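Local structure of putative S41 protease (Bacteroides fragilis NCTC 9343, 3K50) at residues L192-F197 and Q243-M248; L258-R263 and I309-P314. The protein is of unknown function but is probably a serine peptidase of family S41 that hydrolyses peptide bonds in proteins or peptides. All coordinates share one frame; numbering follows the deposited sequence.

In the fold
Both interactions belong to the peptidase S41 region, whose relatives share the ClpP/crotonase fold. They follow in series along the chain: interaction 1 closes before interaction 2 opens. Their centres lie about 14 Å apart. Interaction 1 sets helix 239-249 against the end of strand 187-194 in the mixed sheet. Interaction 2 sets helix 304-312 against strand 258-263 of a separate antiparallel sheet. Strand 258-263 comes next after helix 239-249. The two contacts also touch: Cys-246 packs on Leu-312 and Leu-259, and Phe-197 packs on helix 304-312. Together the two buried contacts link the mixed sheet, two helices and the antiparallel sheet.

Interaction 1 (L192-F197 and Q243-M248); sequences LMYNEF and QLLCTM
Gln-243 O, two residues before the Leu-245 that meets Leu-192, Tyr-194 and Phe-197, accepts two hydrogen bonds. Helix 239-249, which carries it, belongs to the S41 peptidase region, of the ClpP/crotonase clan. Thr-247 OG1 reaches Gln-243 O at 2.9 Å, and Thr-247 N reaches it at 3.0 Å from the opposite face of the carbonyl plane. The hydroxyl lies tilted 33° from that plane. Thr-247 OG1 is also bonded to Asn-278 N, so this turn of helix 239-249 is tied to the chain just after strand 273-276.

Helix 239-249 here covers the end of strand 187-194 and the loop after it. The contact across the segments is apolar and rests on Leu-245. With CG anti to the backbone N (chi1 -177°), the side chain extends from the helix toward 192-197, and its two methyl groups meet different partners. Leu-245 CD2 meets the aromatic pair, 3.9 Å from Phe-197 CE2 and 4.2 Å from Tyr-194 CD2. It meets both rings obliquely. Leu-245 CD1 has Leu-192 CD2 at a looser 4.5 Å. The Leu-245 and Phe-197 side chains cross at about a right angle.

The aromatic pair is ordered within its own segment. Tyr-194 brings its ring edge over one face of Phe-197, while Phe-197 CD2 lies in the plane of the Tyr-194 ring. Leu-229 of strand 226-230 and Phe-216 of helix 207-221 also touch Leu-245. Helix 304-312 touches Phe-197 through Ala-304, Ala-305 and Val-308. Tyr-194 CE2 sits over the centre of the Phe-197 ring, 3.6 Å above its plane.

Interaction 2 (L258-R263 and I309-P314); sequences LLALLR and INCLNP
The CB of Cys-311 points toward strand 258-263, while Leu-259 leaves the strand on a different course and swings only its end toward the helix. The strand has a classic beta bulge here: Leu-259 and Ala-260 both face Leu-275 on strand 273-276. The contact joins this antiparallel sheet to helix 304-312 within the S41 region.

Cys-311 divides its side chain between the two bulge residues. SG is anti to its own carbonyl carbon (chi1 -67°), which carries it toward Ala-260. Ala-260 CB lies 3.9 Å from Cys-311 SG. The Cys-311 CB is met instead by Leu-259 CD1, at 3.7 Å. Leu-259 CD1 also comes to 3.9 Å from Cys-311 O, so it lies alongside both the side chain and the carbonyl. Leu-259 O faces the cysteine too, 3.3 Å from Cys-311 SG.

Both sides of the contact are buried. Val-351 of strand 342-352 packs on Ala-260, and Phe-277 packs on Leu-259. One water spans the two backbones by donating to both carbonyls, 2.8 Å from Leu-259 O and 2.8 Å from Cys-311 O.

Interaction 1 (L192-F197 and Q243-M248)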
loop_
_atom_site.group_PDB
_atom_site.type_symbol
_atom_site.label_atom_id
_atom_site.label_comp_id
_atom_site.label_asym_id
_atom_site.label_seq_id
_atom_site.Cartn_x
_atom_site.Cartn_y
_atom_site.Cartn_z
ATOM N N LEU A 192 1.519 -13.511 -3.688
ATOM C CA LEU A 192 0.618 -12.825 -2.794
ATOM C C LEU A 192 0.540 -11.336 -3.065
ATOM O O LEU A 192 1.528 -10.633 -2.945
ATOM C CB LEU A 192 1.066 -13.029 -1.338
ATOM C CG LEU A 192 0.286 -12.378 -0.186
ATOM C CD1 LEU A 192 -1.085 -13.039 -0.037
ATOM C CD2 LEU A 192 1.045 -12.502 1.085
HETATM N N MSE A 193 -0.672 -10.879 -3.368
HETATM C CA MSE A 193 -1.000 -9.460 -3.494
HETATM C C MSE A 193 -1.593 -9.026 -2.126
HETATM O O MSE A 193 -2.749 -9.299 -1.844
HETATM C CB MSE A 193 -1.947 -9.234 -4.666
HETATM C CG MSE A 193 -1.974 -7.845 -5.168
HETATM SE SE MSE A 193 -2.450 -6.365 -3.960
HETATM C CE MSE A 193 -2.022 -4.934 -5.233
ATOM N N TYR A 194 -0.744 -8.404 -1.285
ATOM C CA TYR A 194 -1.069 -8.009 0.095
ATOM C C TYR A 194 -1.100 -6.505 0.121
ATOM O O TYR A 194 -0.062 -5.862 -0.034
ATOM C CB TYR A 194 -0.003 -8.521 1.064
ATOM C CG TYR A 194 -0.267 -8.223 2.543
ATOM C CD1 TYR A 194 -1.285 -8.831 3.204
ATOM C CD2 TYR A 194 0.588 -7.410 3.277
ATOM C CE1 TYR A 194 -1.511 -8.600 4.605
ATOM C CE2 TYR A 194 0.393 -7.168 4.650
ATOM C CZ TYR A 194 -0.641 -7.769 5.303
ATOM O OH TYR A 194 -0.833 -7.549 6.645
ATOM N N ASN A 195 -2.274 -5.927 0.332
ATOM C CA ASN A 195 -2.418 -4.480 0.038
ATOM C C ASN A 195 -2.407 -3.502 1.195
ATOM O O ASN A 195 -2.391 -2.320 0.958
ATOM C CB ASN A 195 -3.696 -4.263 -0.809
ATOM C CG ASN A 195 -3.581 -3.069 -1.761
ATOM O OD1 ASN A 195 -2.570 -2.895 -2.405
ATOM N ND2 ASN A 195 -4.601 -2.236 -1.801
ATOM N N GLU A 196 -2.395 -3.992 2.431
ATOM C CA GLU A 196 -2.447 -3.121 3.573
ATOM C C GLU A 196 -2.035 -3.893 4.803
ATOM O O GLU A 196 -2.472 -5.016 4.997
ATOM C CB GLU A 196 -3.881 -2.580 3.764
ATOM C CG GLU A 196 -3.952 -1.516 4.741
ATOM C CD GLU A 196 -5.369 -1.057 5.060
ATOM O OE1 GLU A 196 -6.354 -1.689 4.627
ATOM O OE2 GLU A 196 -5.471 -0.047 5.780
ATOM N N PHE A 197 -1.141 -3.305 5.607
ATOM C CA PHE A 197 -0.737 -3.925 6.866
ATOM C C PHE A 197 -1.793 -3.578 7.927
ATOM O O PHE A 197 -1.627 -2.654 8.744
ATOM C CB PHE A 197 0.677 -3.460 7.271
ATOM C CG PHE A 197 1.765 -3.987 6.355
ATOM C CD1 PHE A 197 1.980 -3.423 5.140
ATOM C CD2 PHE A 197 2.558 -5.052 6.734
ATOM C CE1 PHE A 197 2.952 -3.925 4.287
ATOM C CE2 PHE A 197 3.528 -5.557 5.892
ATOM C CZ PHE A 197 3.714 -4.994 4.656
ATOM N N GLN A 243 5.823 -7.752 11.143
ATOM C CA GLN A 243 6.569 -8.750 11.864
ATOM C C GLN A 243 6.016 -10.109 11.551
ATOM O O GLN A 243 6.773 -11.028 11.378
ATOM C CB GLN A 243 6.505 -8.483 13.378
ATOM C CG GLN A 243 7.354 -9.459 14.200
ATOM C CD GLN A 243 7.174 -9.295 15.691
ATOM O OE1 GLN A 243 6.186 -8.709 16.131
ATOM N NE2 GLN A 243 8.098 -9.852 16.474
ATOM N N LEU A 244 4.701 -10.256 11.560
ATOM C CA LEU A 244 4.071 -11.553 11.231
ATOM C C LEU A 244 4.489 -12.055 9.820
ATOM O O LEU A 244 5.005 -13.169 9.667
ATOM C CB LEU A 244 2.536 -11.450 11.326
ATOM C CG LEU A 244 1.713 -12.679 10.858
ATOM C CD1 LEU A 244 2.078 -13.940 11.631
ATOM C CD2 LEU A 244 0.224 -12.458 10.891
ATOM N N LEU A 245 4.329 -11.177 8.826
ATOM C CA LEU A 245 4.684 -11.445 7.430
ATOM C C LEU A 245 6.173 -11.870 7.301
ATOM O O LEU A 245 6.529 -12.891 6.684
ATOM C CB LEU A 245 4.389 -10.199 6.584
ATOM C CG LEU A 245 4.640 -10.323 5.086
ATOM C CD1 LEU A 245 3.838 -11.547 4.429
ATOM C CD2 LEU A 245 4.376 -8.993 4.360
ATOM N N CYS A 246 7.064 -11.084 7.879
ATOM C CA CYS A 246 8.472 -11.434 7.839
ATOM C C CYS A 246 8.792 -12.744 8.460
ATOM O O CYS A 246 9.620 -13.485 7.941
ATOM C CB CYS A 246 9.285 -10.384 8.579
ATOM S SG CYS A 246 9.355 -8.778 7.691
ATOM N N THR A 247 8.152 -13.027 9.603
ATOM C CA THR A 247 8.422 -14.237 10.347
ATOM C C THR A 247 8.077 -15.442 9.459
ATOM O O THR A 247 8.767 -16.451 9.459
ATOM C CB THR A 247 7.670 -14.185 11.724
ATOM O OG1 THR A 247 8.304 -13.195 12.589
ATOM C CG2 THR A 247 7.624 -15.580 12.440
HETATM N N MSE A 248 7.025 -15.306 8.658
HETATM C CA MSE A 248 6.557 -16.423 7.857
HETATM C C MSE A 248 7.313 -16.597 6.520
HETATM O O MSE A 248 7.296 -17.694 5.947
HETATM C CB MSE A 248 5.038 -16.339 7.673
HETATM C CG MSE A 248 4.215 -16.598 8.947
HETATM SE SE MSE A 248 2.327 -16.909 8.795
HETATM C CE MSE A 248 1.875 -15.284 8.001
#

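Interaction 2 (L258-R263 and I309-P314)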
loop_
_atom_site.group_PDB
_atom_site.type_symbol
_atom_site.label_atom_id
_atom_site.label_comp_id
_atom_site.label_asym_id
_atom_site.label_seq_id
_atom_site.Cartn_x
_atom_site.Cartn_y
_atom_site.Cartn_z
ATOM N N LEU A 258 16.929 -10.917 15.738
ATOM C CA LEU A 258 16.406 -9.557 15.694
ATOM C C LEU A 258 15.910 -9.150 14.286
ATOM O O LEU A 258 16.583 -9.371 13.302
ATOM C CB LEU A 258 17.485 -8.541 16.178
ATOM C CG LEU A 258 17.763 -8.529 17.708
ATOM C CD1 LEU A 258 19.070 -7.733 17.966
ATOM C CD2 LEU A 258 16.559 -7.992 18.576
ATOM N N LEU A 259 14.722 -8.561 14.219
ATOM C CA LEU A 259 14.138 -8.156 12.971
ATOM C C LEU A 259 14.100 -6.633 12.847
ATOM O O LEU A 259 14.402 -6.078 11.810
ATOM C CB LEU A 259 12.718 -8.691 12.845
ATOM C CG LEU A 259 11.984 -8.231 11.574
ATOM C CD1 LEU A 259 12.565 -8.905 10.344
ATOM C CD2 LEU A 259 10.469 -8.474 11.760
ATOM N N ALA A 260 13.609 -5.973 13.880
ATOM C CA ALA A 260 13.468 -4.514 13.887
ATOM C C ALA A 260 13.658 -3.925 15.260
ATOM O O ALA A 260 13.282 -4.537 16.289
ATOM C CB ALA A 260 12.113 -4.082 13.307
ATOM N N LEU A 261 14.233 -2.722 15.265
ATOM C CA LEU A 261 14.581 -2.000 16.482
ATOM C C LEU A 261 13.808 -0.717 16.403
ATOM O O LEU A 261 14.141 0.157 15.619
ATOM C CB LEU A 261 16.088 -1.751 16.541
ATOM C CG LEU A 261 17.112 -2.903 16.418
ATOM C CD1 LEU A 261 18.489 -2.315 16.554
ATOM C CD2 LEU A 261 16.877 -4.026 17.456
ATOM N N LEU A 262 12.728 -0.633 17.178
ATOM C CA LEU A 262 11.915 0.570 17.262
ATOM C C LEU A 262 12.517 1.488 18.325
ATOM O O LEU A 262 12.541 1.128 19.508
ATOM C CB LEU A 262 10.464 0.232 17.627
ATOM C CG LEU A 262 9.564 -0.419 16.518
ATOM C CD1 LEU A 262 10.150 -1.596 15.857
ATOM C CD2 LEU A 262 8.226 -0.795 17.057
ATOM N N ARG A 263 12.982 2.659 17.892
ATOM C CA ARG A 263 13.589 3.653 18.755
ATOM C C ARG A 263 12.875 5.021 18.704
ATOM O O ARG A 263 12.838 5.708 17.672
ATOM C CB ARG A 263 15.052 3.739 18.404
ATOM C CG ARG A 263 15.786 2.403 18.552
ATOM C CD ARG A 263 15.821 1.997 20.000
ATOM N NE ARG A 263 16.647 0.818 20.299
ATOM C CZ ARG A 263 16.190 -0.428 20.395
ATOM N NH1 ARG A 263 14.909 -0.708 20.199
ATOM N NH2 ARG A 263 17.030 -1.378 20.703
ATOM N N ILE A 309 10.990 -4.700 3.489
ATOM C CA ILE A 309 12.168 -4.753 2.626
ATOM C C ILE A 309 13.446 -4.507 3.416
ATOM O O ILE A 309 14.414 -5.265 3.317
ATOM C CB ILE A 309 12.105 -3.715 1.450
ATOM C CG1 ILE A 309 10.901 -4.028 0.524
ATOM C CG2 ILE A 309 13.447 -3.650 0.718
ATOM C CD1 ILE A 309 10.526 -2.836 -0.460
ATOM N N ASN A 310 13.472 -3.438 4.181
ATOM C CA ASN A 310 14.689 -3.113 4.920
ATOM C C ASN A 310 15.183 -4.205 5.915
ATOM O O ASN A 310 16.387 -4.421 6.076
ATOM C CB ASN A 310 14.460 -1.798 5.708
ATOM C CG ASN A 310 15.732 -1.309 6.371
ATOM O OD1 ASN A 310 16.758 -1.186 5.690
ATOM N ND2 ASN A 310 15.687 -1.055 7.717
ATOM N N CYS A 311 14.228 -4.756 6.667
ATOM C CA CYS A 311 14.425 -5.745 7.710
ATOM C C CYS A 311 14.666 -7.144 7.229
ATOM O O CYS A 311 15.392 -7.900 7.884
ATOM C CB CYS A 311 13.230 -5.712 8.651
ATOM S SG CYS A 311 13.249 -4.067 9.532
ATOM N N LEU A 312 14.070 -7.520 6.103
ATOM C CA LEU A 312 14.459 -8.793 5.490
ATOM C C LEU A 312 15.814 -8.754 4.728
ATOM O O LEU A 312 16.480 -9.800 4.634
ATOM C CB LEU A 312 13.403 -9.306 4.550
ATOM C CG LEU A 312 12.088 -9.679 5.196
ATOM C CD1 LEU A 312 11.169 -10.108 4.068
ATOM C CD2 LEU A 312 12.306 -10.777 6.253
ATOM N N ASN A 313 16.208 -7.591 4.196
ATOM C CA ASN A 313 17.503 -7.422 3.448
ATOM C C ASN A 313 18.730 -8.102 4.036
ATOM O O ASN A 313 19.471 -8.754 3.293
ATOM C CB ASN A 313 17.862 -5.921 3.190
ATOM C CG ASN A 313 17.403 -5.421 1.807
ATOM O OD1 ASN A 313 17.287 -6.225 0.889
ATOM N ND2 ASN A 313 17.215 -4.088 1.634
ATOM N N PRO A 314 19.004 -7.894 5.326
ATOM C CA PRO A 314 20.177 -8.536 5.962
ATOM C C PRO A 314 20.117 -10.046 6.106
ATOM O O PRO A 314 21.141 -10.660 6.346
ATOM C CB PRO A 314 20.176 -7.945 7.379
ATOM C CG PRO A 314 19.334 -6.744 7.309
ATOM C CD PRO A 314 18.341 -6.961 6.248
HETATM O O HOH W 1 16.542 -6.860 10.194
#